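Local atomic coordinates of fructokinase (Vibrio cholerae serotype O1, PDB entry 5EYN), a protein that catalyses phosphorylation of fructose by ATP as a metal-binding fructokinase of the carbohydrate kinase PfkB family. Residues 48-58 with 308-318; 254-264 with 299-308. One frame throughout, in Å; residues are numbered along the deposited sequence.

Contacts 1 and 2 occupy one continuous region beside the active site, their centres about 12 Å apart, and Ala308 belongs to both. Along the chain contact 2 is nested inside the loop that contact 1 closes, and the chain after Ala308 runs on from contact 2 to pack on helix 46-56. The two also touch directly, Ala311 CB lying 3.3 Å from Thr304 OG1 and Pro313 CB packing 3.7 Å from Leu301 CD1. Contact 2 holds the adenine, the beryllium trifluoride and the sodium ion, whereas contact 1 reaches the sugar through Asn49. Gly263 of contact 2 approaches the same fructose from its C6 end, its CA 3.8 Å from that carbon.

Contact 1: 48-58 with 308-318; sequences ANVAVAIARLS and AMTALPNQAAL. With FRU (beta-D-fructofuranose), chain B.
Leu57 O, just past the end of helix 46-56, is gripped twice: Gln315 NE2 reaches it across the contact at 2.9 Å, tilted from the carbonyl plane, and Ser58 OG donates to an in-plane lone pair. Ser58, with positive phi, is the C-prime residue of the Schellman motif ending this helix, which in the ribokinase-like fold here packs along the chain leading into helix 315-322. Asn314 N-caps that second helix, its OD1 accepting from Ala317 N. Arg56, the residue before Leu57, bends at chi2 (-130°) and presents NH1 edge-on to the type I turn from Met309 to Leu312. NH1 donates in the guanidinium plane to a lone pair of Leu312 O (2.9 Å) and, less favourably, to Thr310 O at 3.2 Å, where it stands above the carbonyl plane. Glu83 pairs with NH2 in a salt bridge, so both terminal nitrogens have partners, and NH1 ties the turn to the helix. Leu312 CD1 rests against Asn49 O and Ala53 N of the helix backbone and meets Val52 CG1 at 3.8 Å. The extended Met309 chain crosses Val52 at about a right angle, SD touching CG2, and brings CE against Ala48 CB. At the sugar end, Asn49 OD1 faces the Met309 CG and CE carbons, while its ND2, also hydrogen-bonded to Asp266, donates to fructose O4 at 3.2 Å.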
loop_
_atom_site.group_PDB
_atom_site.type_symbol
_atom_site.label_atom_id
_atom_site.label_comp_id
_atom_site.label_asym_id
_atom_site.label_seq_id
_atom_site.Cartn_x
_atom_site.Cartn_y
_atom_site.Cartn_z
ATOM N N ALA A 48 5.360 15.445 7.847
ATOM C CA ALA A 48 5.127 14.865 9.176
ATOM C C ALA A 48 6.451 14.707 9.926
ATOM O O ALA A 48 6.549 14.997 11.122
ATOM C CB ALA A 48 4.411 13.533 9.049
ATOM N N ASN A 49 7.475 14.272 9.201
ATOM C CA ASN A 49 8.812 14.130 9.761
ATOM C C ASN A 49 9.307 15.460 10.274
ATOM O O ASN A 49 9.856 15.554 11.377
ATOM C CB ASN A 49 9.776 13.611 8.691
ATOM C CG ASN A 49 9.436 12.219 8.200
ATOM O OD1 ASN A 49 8.790 11.436 8.887
ATOM N ND2 ASN A 49 9.908 11.901 7.008
ATOM N N VAL A 50 9.134 16.517 9.484
ATOM C CA VAL A 50 9.554 17.842 9.913
ATOM C C VAL A 50 8.797 18.288 11.167
ATOM O O VAL A 50 9.381 18.853 12.109
ATOM C CB VAL A 50 9.393 18.872 8.781
ATOM C CG1 VAL A 50 9.772 20.248 9.277
ATOM C CG2 VAL A 50 10.272 18.496 7.584
ATOM N N ALA A 51 7.492 18.044 11.172
ATOM C CA ALA A 51 6.666 18.420 12.311
ATOM C C ALA A 51 7.192 17.763 13.577
ATOM O O ALA A 51 7.321 18.404 14.614
ATOM C CB ALA A 51 5.215 18.027 12.084
ATOM N N VAL A 52 7.480 16.470 13.503
ATOM C CA VAL A 52 7.929 15.737 14.663
ATOM C C VAL A 52 9.328 16.215 15.052
ATOM O O VAL A 52 9.624 16.322 16.238
ATOM C CB VAL A 52 7.880 14.233 14.393
ATOM C CG1 VAL A 52 8.561 13.442 15.494
ATOM C CG2 VAL A 52 6.429 13.776 14.268
ATOM N N ALA A 53 10.187 16.507 14.077
ATOM C CA ALA A 53 11.528 16.978 14.394
ATOM C C ALA A 53 11.447 18.250 15.208
ATOM O O ALA A 53 12.178 18.418 16.184
ATOM C CB ALA A 53 12.316 17.233 13.152
ATOM N N ILE A 54 10.585 19.170 14.785
ATOM C CA ILE A 54 10.419 20.431 15.495
ATOM C C ILE A 54 9.897 20.192 16.915
ATOM O O ILE A 54 10.412 20.750 17.883
ATOM C CB ILE A 54 9.489 21.364 14.707
ATOM C CG1 ILE A 54 10.199 21.823 13.435
ATOM C CG2 ILE A 54 9.100 22.546 15.553
ATOM C CD1 ILE A 54 9.285 22.497 12.421
ATOM N N ALA A 55 8.872 19.360 17.036
ATOM C CA ALA A 55 8.288 19.054 18.333
ATOM C C ALA A 55 9.301 18.409 19.287
ATOM O O ALA A 55 9.351 18.740 20.470
ATOM C CB ALA A 55 7.062 18.174 18.165
ATOM N N ARG A 56 10.143 17.532 18.761
ATOM C CA ARG A 56 11.126 16.852 19.596
ATOM C C ARG A 56 12.128 17.828 20.167
ATOM O O ARG A 56 12.683 17.584 21.229
ATOM C CB ARG A 56 11.857 15.785 18.804
ATOM C CG ARG A 56 10.981 14.612 18.468
ATOM C CD ARG A 56 11.614 13.333 18.829
ATOM N NE ARG A 56 10.750 12.202 18.524
ATOM C CZ ARG A 56 11.183 11.036 18.084
ATOM N NH1 ARG A 56 12.472 10.844 17.889
ATOM N NH2 ARG A 56 10.323 10.068 17.845
ATOM N N LEU A 57 12.364 18.926 19.466
ATOM C CA LEU A 57 13.272 19.973 19.918
ATOM C C LEU A 57 12.549 20.989 20.802
ATOM O O LEU A 57 13.133 21.995 21.158
ATOM C CB LEU A 57 13.916 20.669 18.712
ATOM C CG LEU A 57 14.884 19.824 17.875
ATOM C CD1 LEU A 57 15.191 20.541 16.560
ATOM C CD2 LEU A 57 16.154 19.532 18.646
ATOM N N SER A 58 11.304 20.691 21.172
ATOM C CA SER A 58 10.488 21.523 22.067
ATOM C C SER A 58 9.840 22.710 21.334
ATOM O O SER A 58 9.388 23.662 21.962
ATOM C CB SER A 58 11.294 21.997 23.289
ATOM O OG SER A 58 11.883 23.256 23.038
ATOM N N ALA A 308 12.267 7.391 9.479
ATOM C CA ALA A 308 12.537 8.823 9.390
ATOM C C ALA A 308 12.455 9.519 10.738
ATOM O O ALA A 308 13.182 10.468 10.981
ATOM C CB ALA A 308 11.570 9.479 8.420
ATOM N N MET A 309 11.554 9.067 11.597
ATOM C CA MET A 309 11.298 9.798 12.826
ATOM C C MET A 309 12.041 9.244 14.030
ATOM O O MET A 309 12.136 9.892 15.059
ATOM C CB MET A 309 9.817 9.776 13.172
ATOM C CG MET A 309 8.949 10.467 12.171
ATOM S SD MET A 309 7.233 10.423 12.693
ATOM C CE MET A 309 6.454 11.305 11.341
ATOM N N THR A 310 12.534 8.018 13.919
ATOM C CA THR A 310 12.940 7.274 15.113
ATOM C C THR A 310 14.002 7.998 15.926
ATOM O O THR A 310 13.899 8.068 17.156
ATOM C CB THR A 310 13.436 5.903 14.701
ATOM O OG1 THR A 310 12.450 5.311 13.839
ATOM C CG2 THR A 310 13.633 5.037 15.925
ATOM N N ALA A 311 15.019 8.517 15.250
ATOM C CA ALA A 311 16.163 9.119 15.926
ATOM C C ALA A 311 16.183 10.639 15.840
ATOM O O ALA A 311 17.200 11.272 16.092
ATOM C CB ALA A 311 17.461 8.514 15.377
ATOM N N LEU A 312 15.050 11.240 15.484
ATOM C CA LEU A 312 14.957 12.698 15.528
ATOM C C LEU A 312 15.295 13.150 16.952
ATOM O O LEU A 312 14.648 12.723 17.908
ATOM C CB LEU A 312 13.565 13.165 15.114
ATOM C CG LEU A 312 13.212 12.909 13.652
ATOM C CD1 LEU A 312 11.757 13.254 13.403
ATOM C CD2 LEU A 312 14.114 13.738 12.757
ATOM N N PRO A 313 16.304 14.025 17.099
ATOM C CA PRO A 313 16.842 14.245 18.447
ATOM C C PRO A 313 16.061 15.249 19.271
ATOM O O PRO A 313 15.387 16.149 18.749
ATOM C CB PRO A 313 18.253 14.777 18.172
ATOM C CG PRO A 313 18.133 15.481 16.857
ATOM C CD PRO A 313 17.176 14.609 16.066
ATOM N N ASN A 314 16.153 15.108 20.581
ATOM C CA ASN A 314 15.788 16.192 21.482
ATOM C C ASN A 314 16.994 17.086 21.705
ATOM O O ASN A 314 18.094 16.818 21.216
ATOM C CB ASN A 314 15.204 15.664 22.809
ATOM C CG ASN A 314 16.112 14.688 23.536
ATOM O OD1 ASN A 314 17.340 14.716 23.420
ATOM N ND2 ASN A 314 15.491 13.818 24.319
ATOM N N GLN A 315 16.806 18.161 22.452
ATOM C CA GLN A 315 17.889 19.095 22.663
ATOM C C GLN A 315 19.061 18.478 23.432
ATOM O O GLN A 315 20.205 18.756 23.107
ATOM C CB GLN A 315 17.395 20.340 23.369
ATOM C CG GLN A 315 16.585 21.244 22.459
ATOM C CD GLN A 315 16.338 22.602 23.052
ATOM O OE1 GLN A 315 17.078 23.064 23.916
ATOM N NE2 GLN A 315 15.297 23.265 22.582
ATOM N N ALA A 316 18.790 17.631 24.428
ATOM C CA ALA A 316 19.878 17.025 25.186
ATOM C C ALA A 316 20.777 16.213 24.270
ATOM O O ALA A 316 21.997 16.298 24.355
ATOM C CB ALA A 316 19.346 16.153 26.325
ATOM N N ALA A 317 20.181 15.443 23.366
ATOM C CA ALA A 317 20.967 14.626 22.448
ATOM C C ALA A 317 21.712 15.502 21.465
ATOM O O ALA A 317 22.866 15.242 21.131
ATOM C CB ALA A 317 20.070 13.633 21.700
ATOM N N LEU A 318 21.033 16.520 20.940
ATOM C CA LEU A 318 21.650 17.372 19.936
ATOM C C LEU A 318 22.822 18.159 20.506
ATOM O O LEU A 318 23.897 18.201 19.918
ATOM C CB LEU A 318 20.628 18.320 19.324
ATOM C CG LEU A 318 21.178 19.259 18.245
ATOM C CD1 LEU A 318 21.678 18.495 17.044
ATOM C CD2 LEU A 318 20.111 20.233 17.832
HETATM C C1 FRU B . 7.552 11.101 1.001
HETATM C C2 FRU B . 8.749 10.370 1.592
HETATM C C3 FRU B . 8.478 9.425 2.744
HETATM C C4 FRU B . 9.648 9.588 3.658
HETATM C C5 FRU B . 10.057 10.991 3.376
HETATM C C6 FRU B . 11.539 11.244 3.509
HETATM O O1 FRU B . 7.012 12.008 1.911
HETATM O O2 FRU B . 9.330 9.655 0.544
HETATM O O3 FRU B . 8.288 8.145 2.219
HETATM O O4 FRU B . 9.336 9.447 5.002
HETATM O O5 FRU B . 9.632 11.337 2.069
HETATM O O6 FRU B . 11.863 12.580 3.211
HETATM O O HOH W 1 14.416 16.608 16.120
HETATM O O HOH W 2 14.162 18.953 23.166
#

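Contact 2: 254-264 with 299-308; sequences KAVKPIDTTGA and GALATTQKGA. With NA (sodium ion), chain F; ADP (adenosine-5'-diphosphate), chain E; BEF (beryllium trifluoride ion), chain D; FRU (beta-D-fructofuranose), chain B.
The carboxylate of Asp260 joins the two segments: Gly307 N meets OD2 nearly along its C-O axis at 2.8 Å, Thr262 OG1 takes the syn lone pair of OD1, and Thr262 N comes to OD1 from above the plane at 3.0 Å, closing an Asx turn. With CG opposite the backbone N (chi1 179°), the group points past Lys306 CA toward the Gly307 amide. A second flat group, the peptide carbonyl of Thr303, is approached from opposite faces by Ile259 N (2.9 Å) and the straighter Asp260 N (3.0 Å). These bonds bind the loop before helix 264-278 to the chain leaving helix 285-302, beside the glycine-rich phosphate-binding turn of the PfkB family. The Thr303 side chain packs against the 254-264 loop: OG1 turns back to donate to Ala300 O, while CG2 packs on Ala264 CB and CB on Pro258 CB. Val256 CG2 touches Thr303 OG1 and adenine N1, which accepts from Val256 N (2.9 Å), while adenine N6 donates to Val256 O. A sodium ion is bound by the carbonyl oxygens of Ala302, Gln305 and Gly307 and by two waters, one of which donates to Asp260 O and Thr262 O. Gly263 N makes a bent bond to F1 of beryllium trifluoride at 2.7 Å. The sodium thus connects through a water to the segment that binds the phosphate mimic, consistent with the monovalent-cation site of ribokinase relatives, where the cation probably shapes the anion-binding turn without touching the nucleotide.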
loop_
_atom_site.group_PDB
_atom_site.type_symbol
_atom_site.label_atom_id
_atom_site.label_comp_id
_atom_site.label_asym_id
_atom_site.label_seq_id
_atom_site.Cartn_x
_atom_site.Cartn_y
_atom_site.Cartn_z
ATOM N N LYS A 254 30.115 17.102 12.132
ATOM C CA LYS A 254 30.776 15.804 12.116
ATOM C C LYS A 254 30.036 14.798 11.242
ATOM O O LYS A 254 28.810 14.647 11.317
ATOM C CB LYS A 254 30.990 15.266 13.535
ATOM C CG LYS A 254 29.734 15.121 14.365
ATOM C CD LYS A 254 30.052 14.822 15.834
ATOM C CE LYS A 254 30.856 15.931 16.505
ATOM N NZ LYS A 254 31.177 15.600 17.927
ATOM N N ALA A 255 30.804 14.136 10.381
ATOM C CA ALA A 255 30.268 13.111 9.502
ATOM C C ALA A 255 30.039 11.847 10.302
ATOM O O ALA A 255 30.808 11.522 11.207
ATOM C CB ALA A 255 31.223 12.843 8.346
ATOM N N VAL A 256 28.980 11.133 9.957
ATOM C CA VAL A 256 28.657 9.871 10.592
ATOM C C VAL A 256 28.440 8.835 9.506
ATOM O O VAL A 256 28.295 9.145 8.317
ATOM C CB VAL A 256 27.376 9.967 11.462
ATOM C CG1 VAL A 256 27.551 11.008 12.558
ATOM C CG2 VAL A 256 26.148 10.270 10.600
ATOM N N LYS A 257 28.415 7.587 9.923
ATOM C CA LYS A 257 28.093 6.517 9.017
ATOM C C LYS A 257 26.620 6.221 9.198
ATOM O O LYS A 257 26.183 5.813 10.263
ATOM C CB LYS A 257 28.941 5.299 9.336
ATOM C CG LYS A 257 28.826 4.199 8.304
ATOM C CD LYS A 257 29.968 3.198 8.404
ATOM C CE LYS A 257 31.315 3.860 8.141
ATOM N NZ LYS A 257 31.342 4.610 6.851
ATOM N N PRO A 258 25.829 6.476 8.161
ATOM C CA PRO A 258 24.386 6.322 8.313
ATOM C C PRO A 258 23.957 4.876 8.398
ATOM O O PRO A 258 24.466 4.015 7.680
ATOM C CB PRO A 258 23.828 6.970 7.044
ATOM C CG PRO A 258 24.948 6.944 6.085
ATOM C CD PRO A 258 26.183 7.103 6.881
ATOM N N ILE A 259 22.985 4.640 9.260
ATOM C CA ILE A 259 22.315 3.361 9.325
ATOM C C ILE A 259 21.086 3.391 8.416
ATOM O O ILE A 259 20.805 2.435 7.712
ATOM C CB ILE A 259 21.960 3.039 10.780
ATOM C CG1 ILE A 259 23.251 2.643 11.523
ATOM C CG2 ILE A 259 20.899 1.948 10.851
ATOM C CD1 ILE A 259 23.157 2.711 12.991
ATOM N N ASP A 260 20.370 4.512 8.418
ATOM C CA ASP A 260 19.224 4.712 7.522
ATOM C C ASP A 260 19.156 6.190 7.181
ATOM O O ASP A 260 18.984 7.036 8.065
ATOM C CB ASP A 260 17.931 4.249 8.191
ATOM C CG ASP A 260 16.709 4.444 7.323
ATOM O OD1 ASP A 260 16.874 4.688 6.111
ATOM O OD2 ASP A 260 15.582 4.341 7.854
ATOM N N THR A 261 19.327 6.514 5.907
ATOM C CA THR A 261 19.277 7.911 5.506
ATOM C C THR A 261 17.856 8.426 5.315
ATOM O O THR A 261 17.680 9.607 5.038
ATOM C CB THR A 261 20.052 8.158 4.195
ATOM O OG1 THR A 261 19.538 7.306 3.165
ATOM C CG2 THR A 261 21.531 7.884 4.405
ATOM N N THR A 262 16.849 7.560 5.423
ATOM C CA THR A 262 15.466 7.973 5.157
ATOM C C THR A 262 15.108 9.176 6.009
ATOM O O THR A 262 15.191 9.120 7.237
ATOM C CB THR A 262 14.473 6.845 5.500
ATOM O OG1 THR A 262 14.759 5.677 4.725
ATOM C CG2 THR A 262 13.037 7.251 5.208
ATOM N N GLY A 263 14.684 10.256 5.368
ATOM C CA GLY A 263 14.272 11.417 6.120
ATOM C C GLY A 263 15.363 12.271 6.768
ATOM O O GLY A 263 15.022 13.191 7.507
ATOM N N ALA A 264 16.647 11.982 6.530
ATOM C CA ALA A 264 17.714 12.827 7.075
ATOM C C ALA A 264 17.517 14.289 6.665
ATOM O O ALA A 264 17.746 15.225 7.425
ATOM C CB ALA A 264 19.078 12.348 6.617
ATOM N N GLY A 299 20.267 16.216 11.048
ATOM C CA GLY A 299 20.381 15.332 9.903
ATOM C C GLY A 299 21.294 14.149 10.183
ATOM O O GLY A 299 21.002 13.024 9.786
ATOM N N ALA A 300 22.422 14.406 10.835
ATOM C CA ALA A 300 23.366 13.335 11.183
ATOM C C ALA A 300 22.734 12.368 12.156
ATOM O O ALA A 300 22.753 11.157 11.936
ATOM C CB ALA A 300 24.625 13.912 11.762
ATOM N N LEU A 301 22.167 12.884 13.233
ATOM C CA LEU A 301 21.592 12.005 14.239
ATOM C C LEU A 301 20.402 11.223 13.715
ATOM O O LEU A 301 20.199 10.092 14.112
ATOM C CB LEU A 301 21.202 12.758 15.506
ATOM C CG LEU A 301 22.368 13.229 16.364
ATOM C CD1 LEU A 301 21.870 14.179 17.419
ATOM C CD2 LEU A 301 23.056 12.043 16.999
ATOM N N ALA A 302 19.629 11.792 12.801
ATOM C CA ALA A 302 18.467 11.097 12.274
ATOM C C ALA A 302 18.824 9.798 11.597
ATOM O O ALA A 302 18.005 8.894 11.526
ATOM C CB ALA A 302 17.731 11.997 11.281
ATOM N N THR A 303 20.055 9.699 11.109
ATOM C CA THR A 303 20.465 8.523 10.349
ATOM C C THR A 303 20.829 7.326 11.236
ATOM O O THR A 303 21.107 6.255 10.710
ATOM C CB THR A 303 21.710 8.777 9.470
ATOM O OG1 THR A 303 22.878 8.955 10.297
ATOM C CG2 THR A 303 21.496 9.959 8.526
ATOM N N THR A 304 20.830 7.498 12.557
ATOM C CA THR A 304 21.354 6.470 13.455
ATOM C C THR A 304 20.374 5.333 13.707
ATOM O O THR A 304 20.766 4.294 14.234
ATOM C CB THR A 304 21.764 7.082 14.792
ATOM O OG1 THR A 304 20.652 7.755 15.397
ATOM C CG2 THR A 304 22.932 8.042 14.627
ATOM N N GLN A 305 19.114 5.486 13.319
ATOM C CA GLN A 305 18.134 4.417 13.437
ATOM C C GLN A 305 17.214 4.393 12.209
ATOM O O GLN A 305 16.986 5.422 11.544
ATOM C CB GLN A 305 17.263 4.582 14.669
ATOM C CG GLN A 305 17.998 4.377 15.987
ATOM C CD GLN A 305 17.038 4.388 17.151
ATOM O OE1 GLN A 305 16.963 5.353 17.892
ATOM N NE2 GLN A 305 16.289 3.320 17.297
ATOM N N LYS A 306 16.707 3.208 11.914
ATOM C CA LYS A 306 15.740 3.014 10.844
ATOM C C LYS A 306 14.458 3.751 11.174
ATOM O O LYS A 306 13.987 3.793 12.302
ATOM C CB LYS A 306 15.448 1.527 10.665
ATOM C CG LYS A 306 16.562 0.772 9.973
ATOM C CD LYS A 306 16.210 -0.698 9.739
ATOM C CE LYS A 306 17.333 -1.435 9.066
ATOM N NZ LYS A 306 16.932 -2.824 8.749
ATOM N N GLY A 307 13.883 4.347 10.133
ATOM C CA GLY A 307 12.654 5.125 10.228
ATOM C C GLY A 307 13.021 6.591 10.222
ATOM O O GLY A 307 13.978 7.012 10.857
ATOM N N ALA A 308 12.267 7.391 9.479
ATOM C CA ALA A 308 12.537 8.823 9.390
ATOM C C ALA A 308 12.455 9.519 10.738
ATOM O O ALA A 308 13.182 10.468 10.981
ATOM C CB ALA A 308 11.570 9.479 8.420
HETATM NA NA NA F . 16.022 7.389 11.133
HETATM P PB ADP E . 17.645 12.618 3.205
HETATM O O1B ADP E . 16.507 12.629 4.191
HETATM O O2B ADP E . 17.155 12.994 1.825
HETATM O O3B ADP E . 18.238 11.231 3.175
HETATM P PA ADP E . 20.220 13.681 3.137
HETATM O O1A ADP E . 20.666 12.234 3.268
HETATM O O2A ADP E . 20.155 13.995 1.660
HETATM O O3A ADP E . 18.742 13.666 3.693
HETATM O "O5'" ADP E . 21.242 14.714 3.813
HETATM C "C5'" ADP E . 20.793 15.856 4.455
HETATM C "C4'" ADP E . 21.603 16.295 5.652
HETATM O "O4'" ADP E . 21.747 15.225 6.558
HETATM C "C3'" ADP E . 22.968 16.810 5.366
HETATM O "O3'" ADP E . 22.939 18.160 5.012
HETATM C "C2'" ADP E . 23.638 16.601 6.663
HETATM O "O2'" ADP E . 23.297 17.545 7.606
HETATM C "C1'" ADP E . 23.040 15.320 7.088
HETATM N N9 ADP E . 23.778 14.158 6.680
HETATM C C8 ADP E . 23.481 13.294 5.691
HETATM N N7 ADP E . 24.387 12.330 5.641
HETATM C C5 ADP E . 25.293 12.542 6.597
HETATM C C6 ADP E . 26.435 11.893 7.035
HETATM N N6 ADP E . 26.898 10.701 6.399
HETATM N N1 ADP E . 27.120 12.401 8.056
HETATM C C2 ADP E . 26.739 13.519 8.701
HETATM N N3 ADP E . 25.629 14.185 8.306
HETATM C C4 ADP E . 24.913 13.713 7.276
HETATM BE BE BEF D . 15.235 12.858 2.902
HETATM F F1 BEF D . 15.514 11.344 2.987
HETATM F F2 BEF D . 14.391 13.402 4.095
HETATM F F3 BEF D . 14.340 13.188 1.725
HETATM C C1 FRU B . 7.552 11.101 1.001
HETATM C C2 FRU B . 8.749 10.370 1.592
HETATM C C3 FRU B . 8.478 9.425 2.744
HETATM C C4 FRU B . 9.648 9.588 3.658
HETATM C C5 FRU B . 10.057 10.991 3.376
HETATM C C6 FRU B . 11.539 11.244 3.509
HETATM O O1 FRU B . 7.012 12.008 1.911
HETATM O O2 FRU B . 9.330 9.655 0.544
HETATM O O3 FRU B . 8.288 8.145 2.219
HETATM O O4 FRU B . 9.336 9.447 5.002
HETATM O O5 FRU B . 9.632 11.337 2.069
HETATM O O6 FRU B . 11.863 12.580 3.211
HETATM O O HOH W 3 24.300 6.865 11.856
HETATM O O HOH W 4 16.534 7.440 9.213
HETATM O O HOH W 5 12.999 12.803 9.430
HETATM O O HOH W 6 15.391 9.193 12.515
#